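Local coordinates for protein extracellular PQQ-dependent sugar dehydrogenase (Coprinopsis cinerea, PDB 6JT6) that probably oxidises sugars in a pyrroloquinoline quinone-dependent catalytic domain and hands the electrons on through the haem of the cytochrome b domain described here, at residues W28-P33 with A168-D173; V14-F19 with E43-F48; N59-S64 with P69-W74. All coordinates share one frame; numbering follows the deposited sequence.

All three contacts lie in the beta sandwich of the cytochrome domain. Contact 2 lies within the mixed sheet, joining strands 15-21 and 43-51 on either side of strand 26-33; contact 3 is a hairpin of strands 56-60 and 70-76 in the antiparallel sheet; contact 1 spans the two sheets. The centres of contacts 1 and 2 are about 8 Å apart, those of 1 and 3 about 11 Å, those of 2 and 3 about 13 Å. Along the chain, contact 3 is nested inside contact 1, contacts 1 and 2 interleave, and contact 2 closes before contact 3 opens. Contacts 1 and 3 both touch the haem, and a hydrogen bond between Tyr30 and Asn59 joins them.

Contact 1 (W28-P33 with A168-D173); sequences WGYIFP and AQYGFD. With HEM (protoporphyrin IX containing Fe), chain C.
Trp28 and Tyr30 meet Tyr170 across the interior of a beta sandwich, on strands of different sheets that run in roughly the same direction: the CA atoms of Trp28 and Tyr170 are 11.1 Å apart, those of Tyr30 and Phe172 10.9 Å. Segment 28-33 belongs to the mixed sheet, whereas 168-173 is an edge strand of the antiparallel sheet. At this spacing the backbones cannot pair, and long aromatic side chains bridge the gap.

Tyr170 reaches furthest. Its CG stands between the backbone N and the carbonyl carbon (chi1 57°), and the ring carries the phenol oxygen inward to the rim of the Tyr30 ring, where Tyr170 OH lies 3.4 Å from Tyr30 CE2, near the ring plane. The same hydroxyl also lies near Trp28 CB. The two tyrosine side chains approach at a slant, and their hydroxyls are joined through water instead of directly. Water 2 is 2.6 Å from Tyr30 OH and 2.9 Å from Tyr170 OH. Water 1 also bonds to the Tyr170 hydroxyl, at 2.6 Å from OH, and donates to Trp28 O over 3.0 Å. Tyrosine suits both places because it fills the core with a ring yet gives the bridging waters a polar partner.

Neighbours fix these rings: Phe19 stacks on Tyr170, Phe141 meets Tyr30 edge-to-face, and Tyr30 OH has a further partner in Asn59. The indole of Trp28 leads away from Tyr170, and its NE1 bonds to Gly58 O.

Strand alternation sends Tyr170 and Phe172 into the core and leaves Gln169 on the opposite face, beside the haem. There the extended side chain lies against the methylene of a propionate arm, and Gln169 CG comes to 3.7 Å from haem CBD.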
loop_
_atom_site.group_PDB
_atom_site.type_symbol
_atom_site.label_atom_id
_atom_site.label_comp_id
_atom_site.label_asym_id
_atom_site.label_seq_id
_atom_site.Cartn_x
_atom_site.Cartn_y
_atom_site.Cartn_z
ATOM N N TRP A 28 0.419 0.659 -7.466
ATOM C CA TRP A 28 0.086 -0.023 -6.185
ATOM C C TRP A 28 0.557 -1.451 -6.338
ATOM O O TRP A 28 0.039 -2.159 -7.185
ATOM C CB TRP A 28 -1.427 0.026 -5.930
ATOM C CG TRP A 28 -1.910 1.398 -5.511
ATOM C CD1 TRP A 28 -2.206 1.818 -4.235
ATOM C CD2 TRP A 28 -2.158 2.528 -6.376
ATOM N NE1 TRP A 28 -2.633 3.144 -4.258
ATOM C CE2 TRP A 28 -2.616 3.597 -5.553
ATOM C CE3 TRP A 28 -2.059 2.735 -7.770
ATOM C CZ2 TRP A 28 -2.929 4.862 -6.067
ATOM C CZ3 TRP A 28 -2.375 4.017 -8.281
ATOM C CH2 TRP A 28 -2.818 5.055 -7.419
ATOM N N GLY A 29 1.559 -1.865 -5.554
ATOM C CA GLY A 29 2.111 -3.215 -5.644
ATOM C C GLY A 29 1.836 -3.991 -4.371
ATOM O O GLY A 29 1.742 -3.385 -3.302
ATOM N N TYR A 30 1.648 -5.313 -4.484
ATOM C CA TYR A 30 1.431 -6.181 -3.332
ATOM C C TYR A 30 2.141 -7.495 -3.504
ATOM O O TYR A 30 2.231 -8.007 -4.603
ATOM C CB TYR A 30 -0.067 -6.467 -3.085
ATOM C CG TYR A 30 -0.870 -5.213 -2.943
ATOM C CD1 TYR A 30 -1.012 -4.595 -1.686
ATOM C CD2 TYR A 30 -1.445 -4.594 -4.082
ATOM C CE1 TYR A 30 -1.736 -3.412 -1.556
ATOM C CE2 TYR A 30 -2.179 -3.425 -3.960
ATOM C CZ TYR A 30 -2.307 -2.841 -2.704
ATOM O OH TYR A 30 -3.007 -1.665 -2.556
ATOM N N ILE A 31 2.636 -8.016 -2.382
ATOM C CA ILE A 31 3.177 -9.358 -2.295
ATOM C C ILE A 31 2.498 -10.013 -1.096
ATOM O O ILE A 31 2.488 -9.429 -0.024
ATOM C CB ILE A 31 4.710 -9.360 -2.074
ATOM C CG1 ILE A 31 5.430 -8.395 -3.042
ATOM C CG2 ILE A 31 5.243 -10.764 -2.300
ATOM C CD1 ILE A 31 6.907 -8.150 -2.718
ATOM N N PHE A 32 1.936 -11.201 -1.284
ATOM C CA PHE A 32 1.250 -11.905 -0.193
ATOM C C PHE A 32 2.012 -13.203 0.064
ATOM O O PHE A 32 2.661 -13.727 -0.852
ATOM C CB PHE A 32 -0.248 -12.174 -0.509
ATOM C CG PHE A 32 -1.129 -10.962 -0.378
ATOM C CD1 PHE A 32 -1.988 -10.822 0.723
ATOM C CD2 PHE A 32 -1.173 -9.994 -1.381
ATOM C CE1 PHE A 32 -2.812 -9.693 0.843
ATOM C CE2 PHE A 32 -1.990 -8.869 -1.258
ATOM C CZ PHE A 32 -2.803 -8.714 -0.144
ATOM N N PRO A 33 1.951 -13.717 1.314
ATOM C CA PRO A 33 2.589 -15.002 1.608
ATOM C C PRO A 33 1.761 -16.168 1.081
ATOM O O PRO A 33 0.542 -16.067 0.927
ATOM C CB PRO A 33 2.668 -15.016 3.134
ATOM C CG PRO A 33 1.540 -14.162 3.571
ATOM C CD PRO A 33 1.422 -13.078 2.539
ATOM N N ALA A 168 -10.493 4.991 -7.318
ATOM C CA ALA A 168 -11.409 3.988 -7.860
ATOM C C ALA A 168 -11.051 2.616 -7.283
ATOM O O ALA A 168 -10.492 2.547 -6.193
ATOM C CB ALA A 168 -11.450 4.033 -9.391
ATOM N N GLN A 169 -11.429 1.538 -7.968
ATOM C CA GLN A 169 -11.315 0.172 -7.430
ATOM C C GLN A 169 -10.956 -0.724 -8.569
ATOM O O GLN A 169 -11.250 -0.410 -9.731
ATOM C CB GLN A 169 -12.660 -0.372 -6.896
ATOM C CG GLN A 169 -13.486 0.569 -6.055
ATOM C CD GLN A 169 -14.707 -0.102 -5.450
ATOM O OE1 GLN A 169 -14.610 -1.149 -4.785
ATOM N NE2 GLN A 169 -15.868 0.523 -5.635
ATOM N N TYR A 170 -10.385 -1.882 -8.248
ATOM C CA TYR A 170 -10.140 -2.906 -9.272
ATOM C C TYR A 170 -10.168 -4.264 -8.603
ATOM O O TYR A 170 -9.871 -4.367 -7.410
ATOM C CB TYR A 170 -8.791 -2.665 -9.991
ATOM C CG TYR A 170 -7.604 -2.619 -9.044
ATOM C CD1 TYR A 170 -6.909 -3.781 -8.698
ATOM C CD2 TYR A 170 -7.194 -1.412 -8.474
ATOM C CE1 TYR A 170 -5.839 -3.737 -7.817
ATOM C CE2 TYR A 170 -6.126 -1.356 -7.588
ATOM C CZ TYR A 170 -5.445 -2.518 -7.274
ATOM O OH TYR A 170 -4.365 -2.441 -6.401
ATOM N N GLY A 171 -10.539 -5.284 -9.382
ATOM C CA GLY A 171 -10.472 -6.672 -8.959
ATOM C C GLY A 171 -9.106 -7.277 -9.261
ATOM O O GLY A 171 -8.404 -6.861 -10.190
ATOM N N PHE A 172 -8.697 -8.231 -8.440
ATOM C CA PHE A 172 -7.535 -9.041 -8.810
ATOM C C PHE A 172 -7.533 -10.417 -8.163
ATOM O O PHE A 172 -8.189 -10.648 -7.134
ATOM C CB PHE A 172 -6.209 -8.311 -8.547
ATOM C CG PHE A 172 -5.850 -8.210 -7.105
ATOM C CD1 PHE A 172 -4.858 -9.026 -6.575
ATOM C CD2 PHE A 172 -6.509 -7.318 -6.272
ATOM C CE1 PHE A 172 -4.520 -8.951 -5.233
ATOM C CE2 PHE A 172 -6.170 -7.222 -4.927
ATOM C CZ PHE A 172 -5.171 -8.037 -4.407
ATOM N N ASP A 173 -6.728 -11.283 -8.765
ATOM C CA ASP A 173 -6.536 -12.646 -8.329
ATOM C C ASP A 173 -5.503 -12.645 -7.208
ATOM O O ASP A 173 -4.306 -12.432 -7.447
ATOM C CB ASP A 173 -6.027 -13.457 -9.527
ATOM C CG ASP A 173 -5.928 -14.922 -9.245
ATOM O OD1 ASP A 173 -5.884 -15.347 -8.069
ATOM O OD2 ASP A 173 -5.885 -15.662 -10.233
HETATM C CHA HEM C . -14.096 7.278 -2.944
HETATM C CHB HEM C . -14.495 11.091 0.054
HETATM C CHC HEM C . -10.131 10.128 1.916
HETATM C CHD HEM C . -10.166 5.837 -0.474
HETATM C C1A HEM C . -14.556 8.427 -2.326
HETATM C C2A HEM C . -15.722 9.136 -2.714
HETATM C C3A HEM C . -15.816 10.216 -1.868
HETATM C C4A HEM C . -14.723 10.177 -0.960
HETATM C CMA HEM C . -16.899 11.284 -1.881
HETATM C CAA HEM C . -16.680 8.773 -3.838
HETATM C CBA HEM C . -16.050 8.859 -5.240
HETATM C CGA HEM C . -15.373 10.167 -5.555
HETATM O O1A HEM C . -14.124 10.250 -5.701
HETATM O O2A HEM C . -16.068 11.198 -5.680
HETATM C C1B HEM C . -13.331 11.177 0.811
HETATM C C2B HEM C . -13.061 12.260 1.716
HETATM C C3B HEM C . -11.798 12.016 2.218
HETATM C C4B HEM C . -11.336 10.751 1.600
HETATM C CMB HEM C . -13.995 13.453 2.006
HETATM C CAB HEM C . -10.977 12.772 3.205
HETATM C CBB HEM C . -10.962 14.097 3.292
HETATM C C1C HEM C . -9.783 8.815 1.494
HETATM C C2C HEM C . -8.616 8.120 1.883
HETATM C C3C HEM C . -8.613 6.889 1.213
HETATM C C4C HEM C . -9.791 6.851 0.377
HETATM C CMC HEM C . -7.616 8.654 2.893
HETATM C CAC HEM C . -7.595 5.811 1.357
HETATM C CBC HEM C . -6.285 6.091 1.537
HETATM C C1D HEM C . -11.220 5.962 -1.392
HETATM C C2D HEM C . -11.518 4.911 -2.388
HETATM C C3D HEM C . -12.613 5.290 -3.058
HETATM C C4D HEM C . -12.989 6.587 -2.455
HETATM C CMD HEM C . -10.762 3.634 -2.647
HETATM C CAD HEM C . -13.274 4.564 -4.228
HETATM C CBD HEM C . -14.210 3.435 -3.839
HETATM C CGD HEM C . -15.474 4.028 -3.278
HETATM O O1D HEM C . -15.853 3.817 -2.094
HETATM O O2D HEM C . -16.136 4.777 -4.009
HETATM N NA HEM C . -13.938 9.097 -1.267
HETATM N NB HEM C . -12.300 10.324 0.775
HETATM N NC HEM C . -10.448 8.053 0.559
HETATM N ND HEM C . -12.158 6.946 -1.443
HETATM FE FE HEM C . -12.240 8.562 -0.374
HETATM O O HOH W 1 -2.367 -3.957 -7.217
HETATM O O HOH W 2 -4.604 -0.517 -4.261
#

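Contact 2 (V14-F19 with E43-F48); sequences VTFSRF and EFIGLF
Phe16 and Leu47 meet within one curved sheet of the beta sandwich, where the axes of strand segments 15-19 and 43-48 approach to 8.6 Å at an angle of 55°; the CA atoms of Phe16 and Leu47 are 8.3 Å apart. These strands are not direct partners: strand 26-33 pairs antiparallel with each of them, so the two run in the same general sense, splayed, as expected in a twisted sheet. The contact is therefore made by side chains reaching over the middle strand, whose Ile31 also touches Phe16.

Phe16 does most of the reaching. The CE1 corner of its ring enters the groove between Ile45 and Leu47, coming within 3.6 Å of Leu47 CB and 4.2 Å of Ile45 CG2, and the side chains of Ile45 and Leu47 each cross that of Phe16 at about a right angle. Gly46 turns no side chain to this face, while Phe44 and Phe48 point to the other side of the sheet, into the sandwich. Branched aliphatic residues suit the two places beside the ring, since their methyl groups can follow its outline. Helix 182-191 covers this region as well, with Leu189 against Ile45, and Val117 of the next strand adjoins Leu47.

Were Phe16 exchanged for an alanine, a gap would probably open over the middle strand, and the Leu47 methyl would lose the ring it lies on.

With CG of Leu47 anti to the backbone N (chi1 163°), CD2 is put over the aromatic face in a CH-pi contact: CD2 of Leu47 sits 4.2 Å above the centroid of the Phe16 ring, 9° from the normal.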
loop_
_atom_site.group_PDB
_atom_site.type_symbol
_atom_site.label_atom_id
_atom_site.label_comp_id
_atom_site.label_asym_id
_atom_site.label_seq_id
_atom_site.Cartn_x
_atom_site.Cartn_y
_atom_site.Cartn_z
ATOM N N VAL A 14 12.800 -7.483 -6.518
ATOM C CA VAL A 14 11.649 -8.305 -6.145
ATOM C C VAL A 14 10.522 -8.147 -7.183
ATOM O O VAL A 14 10.543 -7.222 -7.973
ATOM C CB VAL A 14 11.153 -8.070 -4.673
ATOM C CG1 VAL A 14 12.306 -7.869 -3.667
ATOM C CG2 VAL A 14 10.153 -6.954 -4.599
ATOM N N THR A 15 9.541 -9.043 -7.176
ATOM C CA THR A 15 8.431 -8.945 -8.089
ATOM C C THR A 15 7.166 -8.678 -7.281
ATOM O O THR A 15 6.983 -9.258 -6.193
ATOM C CB THR A 15 8.251 -10.224 -8.957
ATOM O OG1 THR A 15 7.923 -11.322 -8.084
ATOM C CG2 THR A 15 9.503 -10.517 -9.732
ATOM N N PHE A 16 6.332 -7.752 -7.781
ATOM C CA PHE A 16 5.040 -7.446 -7.126
ATOM C C PHE A 16 3.907 -7.815 -8.102
ATOM O O PHE A 16 4.106 -7.847 -9.338
ATOM C CB PHE A 16 4.910 -5.942 -6.843
ATOM C CG PHE A 16 5.837 -5.404 -5.787
ATOM C CD1 PHE A 16 5.369 -5.138 -4.483
ATOM C CD2 PHE A 16 7.174 -5.071 -6.095
ATOM C CE1 PHE A 16 6.225 -4.606 -3.490
ATOM C CE2 PHE A 16 8.017 -4.523 -5.121
ATOM C CZ PHE A 16 7.565 -4.307 -3.825
ATOM N N SER A 17 2.721 -8.057 -7.550
ATOM C CA SER A 17 1.501 -7.880 -8.326
ATOM C C SER A 17 1.186 -6.364 -8.317
ATOM O O SER A 17 0.820 -5.779 -7.264
ATOM C CB SER A 17 0.358 -8.711 -7.737
ATOM O OG SER A 17 -0.839 -8.411 -8.419
ATOM N N ARG A 18 1.337 -5.734 -9.479
ATOM C CA ARG A 18 1.268 -4.268 -9.574
ATOM C C ARG A 18 0.128 -3.763 -10.454
ATOM O O ARG A 18 -0.100 -4.294 -11.549
ATOM C CB ARG A 18 2.581 -3.693 -10.102
ATOM C CG ARG A 18 2.646 -2.183 -9.925
ATOM C CD ARG A 18 3.173 -1.446 -11.152
ATOM N NE ARG A 18 2.941 -2.068 -12.459
ATOM C CZ ARG A 18 3.558 -1.662 -13.566
ATOM N NH1 ARG A 18 4.398 -0.630 -13.513
ATOM N NH2 ARG A 18 3.325 -2.259 -14.730
ATOM N N PHE A 19 -0.570 -2.747 -9.935
ATOM C CA PHE A 19 -1.625 -2.016 -10.629
ATOM C C PHE A 19 -1.018 -0.666 -10.910
ATOM O O PHE A 19 -0.626 0.064 -9.979
ATOM C CB PHE A 19 -2.895 -1.835 -9.743
ATOM C CG PHE A 19 -3.968 -0.929 -10.358
ATOM C CD1 PHE A 19 -4.802 -1.393 -11.388
ATOM C CD2 PHE A 19 -4.136 0.377 -9.919
ATOM C CE1 PHE A 19 -5.780 -0.567 -11.967
ATOM C CE2 PHE A 19 -5.113 1.215 -10.470
ATOM C CZ PHE A 19 -5.941 0.741 -11.504
ATOM N N GLU A 43 -0.621 -11.180 6.889
ATOM C CA GLU A 43 0.233 -10.059 6.512
ATOM C C GLU A 43 0.436 -9.992 4.994
ATOM O O GLU A 43 0.124 -10.943 4.267
ATOM C CB GLU A 43 1.575 -10.133 7.245
ATOM C CG GLU A 43 2.549 -11.200 6.757
ATOM C CD GLU A 43 3.910 -11.006 7.379
ATOM O OE1 GLU A 43 4.172 -11.598 8.444
ATOM O OE2 GLU A 43 4.708 -10.213 6.854
ATOM N N PHE A 44 0.944 -8.851 4.517
ATOM C CA PHE A 44 1.397 -8.731 3.134
ATOM C C PHE A 44 2.403 -7.600 3.075
ATOM O O PHE A 44 2.564 -6.875 4.041
ATOM C CB PHE A 44 0.232 -8.492 2.153
ATOM C CG PHE A 44 -0.531 -7.203 2.394
ATOM C CD1 PHE A 44 -0.183 -6.035 1.713
ATOM C CD2 PHE A 44 -1.644 -7.182 3.263
ATOM C CE1 PHE A 44 -0.858 -4.838 1.932
ATOM C CE2 PHE A 44 -2.349 -5.991 3.471
ATOM C CZ PHE A 44 -1.954 -4.822 2.804
ATOM N N ILE A 45 3.082 -7.494 1.938
ATOM C CA ILE A 45 3.967 -6.381 1.653
ATOM C C ILE A 45 3.261 -5.505 0.633
ATOM O O ILE A 45 2.700 -6.026 -0.357
ATOM C CB ILE A 45 5.300 -6.882 1.063
ATOM C CG1 ILE A 45 6.078 -7.700 2.120
ATOM C CG2 ILE A 45 6.145 -5.723 0.526
ATOM C CD1 ILE A 45 7.192 -8.552 1.494
ATOM N N GLY A 46 3.279 -4.187 0.869
ATOM C CA GLY A 46 2.721 -3.246 -0.106
ATOM C C GLY A 46 3.749 -2.269 -0.662
ATOM O O GLY A 46 4.804 -2.041 -0.064
ATOM N N LEU A 47 3.421 -1.684 -1.816
ATOM C CA LEU A 47 4.218 -0.632 -2.410
ATOM C C LEU A 47 3.280 0.443 -2.915
ATOM O O LEU A 47 2.323 0.129 -3.641
ATOM C CB LEU A 47 5.058 -1.181 -3.574
ATOM C CG LEU A 47 5.636 -0.128 -4.562
ATOM C CD1 LEU A 47 6.765 0.710 -3.959
ATOM C CD2 LEU A 47 6.135 -0.793 -5.835
ATOM N N PHE A 48 3.554 1.686 -2.513
ATOM C CA PHE A 48 2.928 2.867 -3.107
ATOM C C PHE A 48 4.060 3.575 -3.822
ATOM O O PHE A 48 5.076 3.892 -3.206
ATOM C CB PHE A 48 2.386 3.825 -2.043
ATOM C CG PHE A 48 1.248 3.269 -1.209
ATOM C CD1 PHE A 48 0.264 2.440 -1.769
ATOM C CD2 PHE A 48 1.134 3.628 0.147
ATOM C CE1 PHE A 48 -0.795 1.980 -0.977
ATOM C CE2 PHE A 48 0.079 3.157 0.930
ATOM C CZ PHE A 48 -0.875 2.344 0.365
#

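Contact 3 (N59-S64 with P69-W74); sequences NSLGGS and PLLVGW. With HEM (protoporphyrin IX containing Fe), chain C.
Asn59 meets Leu71 near the end of a beta hairpin of the antiparallel sheet, and backbone hydrogen bonds form the first tie. Asn59 N donates to Leu71 O over 2.9 Å, in the carbonyl plane; toward the turn, Leu61 N donates to Pro69 O, also 2.9 Å away, in a nearly straight bond (167°). Proline suits this place: it has no N-H to give, its carbonyl accepts from Leu61, and its ring offers that leucine an apolar surface.

Side-chain bonds add to these. With CG of Asn59 between its backbone N and carbonyl carbon (chi1 59°), the amide lies alongside Leu71, and OD1 accepts Leu71 N at 3.1 Å, supplementing a weak bond from the same N to Asn59 O. The amide ND2 is held by Tyr30 OH, so both ends fix the amide's rotation, which asparagine's short side chain makes possible. In the loop, the hydroxyl of Ser60 donates to Ser64 O, with OG 2.6 Å from it and well above the carbonyl plane (48°).

The loop backbone calls for glycine at Gly63, where a CB would jam against the preceding carbonyl O.

Apolar packing splits between the faces. Leu61 crosses the proline ring at about a right angle, CD1 lying 3.7 Å from Pro69 CB, and Leu71 packs against Phe44 and Phe48 in the sandwich interior. Leu70 points the other way, with CD2 beside Ser60 CB at 3.6 Å.

The haem covers that second face, a surface suited to leucine. Asn59 O comes to 3.3 Å from haem CAC. Leu70 CD1 rests 3.9 Å from haem C3C.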
loop_
_atom_site.group_PDB
_atom_site.type_symbol
_atom_site.label_atom_id
_atom_site.label_comp_id
_atom_site.label_asym_id
_atom_site.label_seq_id
_atom_site.Cartn_x
_atom_site.Cartn_y
_atom_site.Cartn_z
ATOM N N ASN A 59 -4.735 3.185 -0.301
ATOM C CA ASN A 59 -5.569 2.101 -0.795
ATOM C C ASN A 59 -6.776 1.886 0.102
ATOM O O ASN A 59 -6.923 2.540 1.125
ATOM C CB ASN A 59 -4.766 0.788 -0.987
ATOM C CG ASN A 59 -4.104 0.292 0.292
ATOM O OD1 ASN A 59 -4.510 0.633 1.392
ATOM N ND2 ASN A 59 -3.070 -0.531 0.141
ATOM N N SER A 60 -7.637 0.973 -0.324
ATOM C CA SER A 60 -8.619 0.351 0.542
ATOM C C SER A 60 -8.420 -1.145 0.346
ATOM O O SER A 60 -8.372 -1.626 -0.795
ATOM C CB SER A 60 -10.029 0.751 0.149
ATOM O OG SER A 60 -10.939 -0.095 0.849
ATOM N N LEU A 61 -8.318 -1.871 1.455
ATOM C CA LEU A 61 -8.066 -3.315 1.414
ATOM C C LEU A 61 -9.317 -4.152 1.054
ATOM O O LEU A 61 -9.216 -5.345 0.846
ATOM C CB LEU A 61 -7.357 -3.784 2.711
ATOM C CG LEU A 61 -6.027 -3.115 3.129
ATOM C CD1 LEU A 61 -5.406 -3.818 4.346
ATOM C CD2 LEU A 61 -5.046 -3.069 1.947
ATOM N N GLY A 62 -10.481 -3.509 0.970
ATOM C CA GLY A 62 -11.712 -4.198 0.603
ATOM C C GLY A 62 -12.429 -3.558 -0.565
ATOM O O GLY A 62 -13.533 -3.970 -0.870
ATOM N N GLY A 63 -11.795 -2.569 -1.223
ATOM C CA GLY A 63 -12.358 -1.916 -2.397
ATOM C C GLY A 63 -13.030 -0.590 -2.060
ATOM O O GLY A 63 -12.498 0.498 -2.333
ATOM N N SER A 64 -14.219 -0.695 -1.460
ATOM C CA SER A 64 -14.958 0.472 -1.033
ATOM C C SER A 64 -14.141 1.264 -0.011
ATOM O O SER A 64 -13.439 0.678 0.863
ATOM C CB SER A 64 -16.313 0.024 -0.426
ATOM O OG SER A 64 -16.882 1.109 0.269
ATOM N N PRO A 69 -9.957 -1.355 5.992
ATOM C CA PRO A 69 -8.699 -0.662 6.248
ATOM C C PRO A 69 -8.275 0.180 5.060
ATOM O O PRO A 69 -8.279 -0.300 3.910
ATOM C CB PRO A 69 -7.690 -1.819 6.451
ATOM C CG PRO A 69 -8.553 -2.919 6.998
ATOM C CD PRO A 69 -9.778 -2.813 6.114
ATOM N N LEU A 70 -7.918 1.420 5.373
ATOM C CA LEU A 70 -7.376 2.345 4.396
ATOM C C LEU A 70 -5.932 2.604 4.791
ATOM O O LEU A 70 -5.664 3.044 5.909
ATOM C CB LEU A 70 -8.185 3.650 4.370
ATOM C CG LEU A 70 -9.727 3.597 4.235
ATOM C CD1 LEU A 70 -10.265 5.022 4.216
ATOM C CD2 LEU A 70 -10.254 2.887 2.976
ATOM N N LEU A 71 -4.998 2.321 3.894
ATOM C CA LEU A 71 -3.594 2.650 4.194
ATOM C C LEU A 71 -3.188 3.825 3.369
ATOM O O LEU A 71 -3.500 3.897 2.185
ATOM C CB LEU A 71 -2.647 1.460 3.968
ATOM C CG LEU A 71 -3.058 0.093 4.530
ATOM C CD1 LEU A 71 -2.013 -0.943 4.145
ATOM C CD2 LEU A 71 -3.299 0.091 6.038
ATOM N N VAL A 72 -2.491 4.763 3.995
ATOM C CA VAL A 72 -2.101 5.975 3.325
ATOM C C VAL A 72 -0.623 6.254 3.578
ATOM O O VAL A 72 -0.150 6.228 4.730
ATOM C CB VAL A 72 -3.051 7.162 3.649
ATOM C CG1 VAL A 72 -3.076 7.471 5.128
ATOM C CG2 VAL A 72 -2.675 8.411 2.866
ATOM N N GLY A 73 0.103 6.460 2.484
ATOM C CA GLY A 73 1.519 6.771 2.551
ATOM C C GLY A 73 1.858 8.080 1.887
ATOM O O GLY A 73 1.132 8.563 0.999
ATOM N N TRP A 74 2.970 8.673 2.326
ATOM C CA TRP A 74 3.502 9.872 1.734
ATOM C C TRP A 74 4.979 10.035 2.106
ATOM O O TRP A 74 5.526 9.244 2.911
ATOM C CB TRP A 74 2.658 11.096 2.099
ATOM C CG TRP A 74 2.731 11.499 3.550
ATOM C CD1 TRP A 74 3.570 12.430 4.113
ATOM C CD2 TRP A 74 1.896 11.010 4.606
ATOM N NE1 TRP A 74 3.304 12.553 5.471
ATOM C CE2 TRP A 74 2.272 11.701 5.796
ATOM C CE3 TRP A 74 0.843 10.090 4.652
ATOM C CZ2 TRP A 74 1.652 11.467 7.038
ATOM C CZ3 TRP A 74 0.216 9.854 5.895
ATOM C CH2 TRP A 74 0.639 10.541 7.077
HETATM C CHA HEM C . -14.096 7.278 -2.944
HETATM C CHB HEM C . -14.495 11.091 0.054
HETATM C CHC HEM C . -10.131 10.128 1.916
HETATM C CHD HEM C . -10.166 5.837 -0.474
HETATM C C1A HEM C . -14.556 8.427 -2.326
HETATM C C2A HEM C . -15.722 9.136 -2.714
HETATM C C3A HEM C . -15.816 10.216 -1.868
HETATM C C4A HEM C . -14.723 10.177 -0.960
HETATM C CMA HEM C . -16.899 11.284 -1.881
HETATM C CAA HEM C . -16.680 8.773 -3.838
HETATM C CBA HEM C . -16.050 8.859 -5.240
HETATM C CGA HEM C . -15.373 10.167 -5.555
HETATM O O1A HEM C . -14.124 10.250 -5.701
HETATM O O2A HEM C . -16.068 11.198 -5.680
HETATM C C1B HEM C . -13.331 11.177 0.811
HETATM C C2B HEM C . -13.061 12.260 1.716
HETATM C C3B HEM C . -11.798 12.016 2.218
HETATM C C4B HEM C . -11.336 10.751 1.600
HETATM C CMB HEM C . -13.995 13.453 2.006
HETATM C CAB HEM C . -10.977 12.772 3.205
HETATM C CBB HEM C . -10.962 14.097 3.292
HETATM C C1C HEM C . -9.783 8.815 1.494
HETATM C C2C HEM C . -8.616 8.120 1.883
HETATM C C3C HEM C . -8.613 6.889 1.213
HETATM C C4C HEM C . -9.791 6.851 0.377
HETATM C CMC HEM C . -7.616 8.654 2.893
HETATM C CAC HEM C . -7.595 5.811 1.357
HETATM C CBC HEM C . -6.285 6.091 1.537
HETATM C C1D HEM C . -11.220 5.962 -1.392
HETATM C C2D HEM C . -11.518 4.911 -2.388
HETATM C C3D HEM C . -12.613 5.290 -3.058
HETATM C C4D HEM C . -12.989 6.587 -2.455
HETATM C CMD HEM C . -10.762 3.634 -2.647
HETATM C CAD HEM C . -13.274 4.564 -4.228
HETATM C CBD HEM C . -14.210 3.435 -3.839
HETATM C CGD HEM C . -15.474 4.028 -3.278
HETATM O O1D HEM C . -15.853 3.817 -2.094
HETATM O O2D HEM C . -16.136 4.777 -4.009
HETATM N NA HEM C . -13.938 9.097 -1.267
HETATM N NB HEM C . -12.300 10.324 0.775
HETATM N NC HEM C . -10.448 8.053 0.559
HETATM N ND HEM C . -12.158 6.946 -1.443
HETATM FE FE HEM C . -12.240 8.562 -0.374
#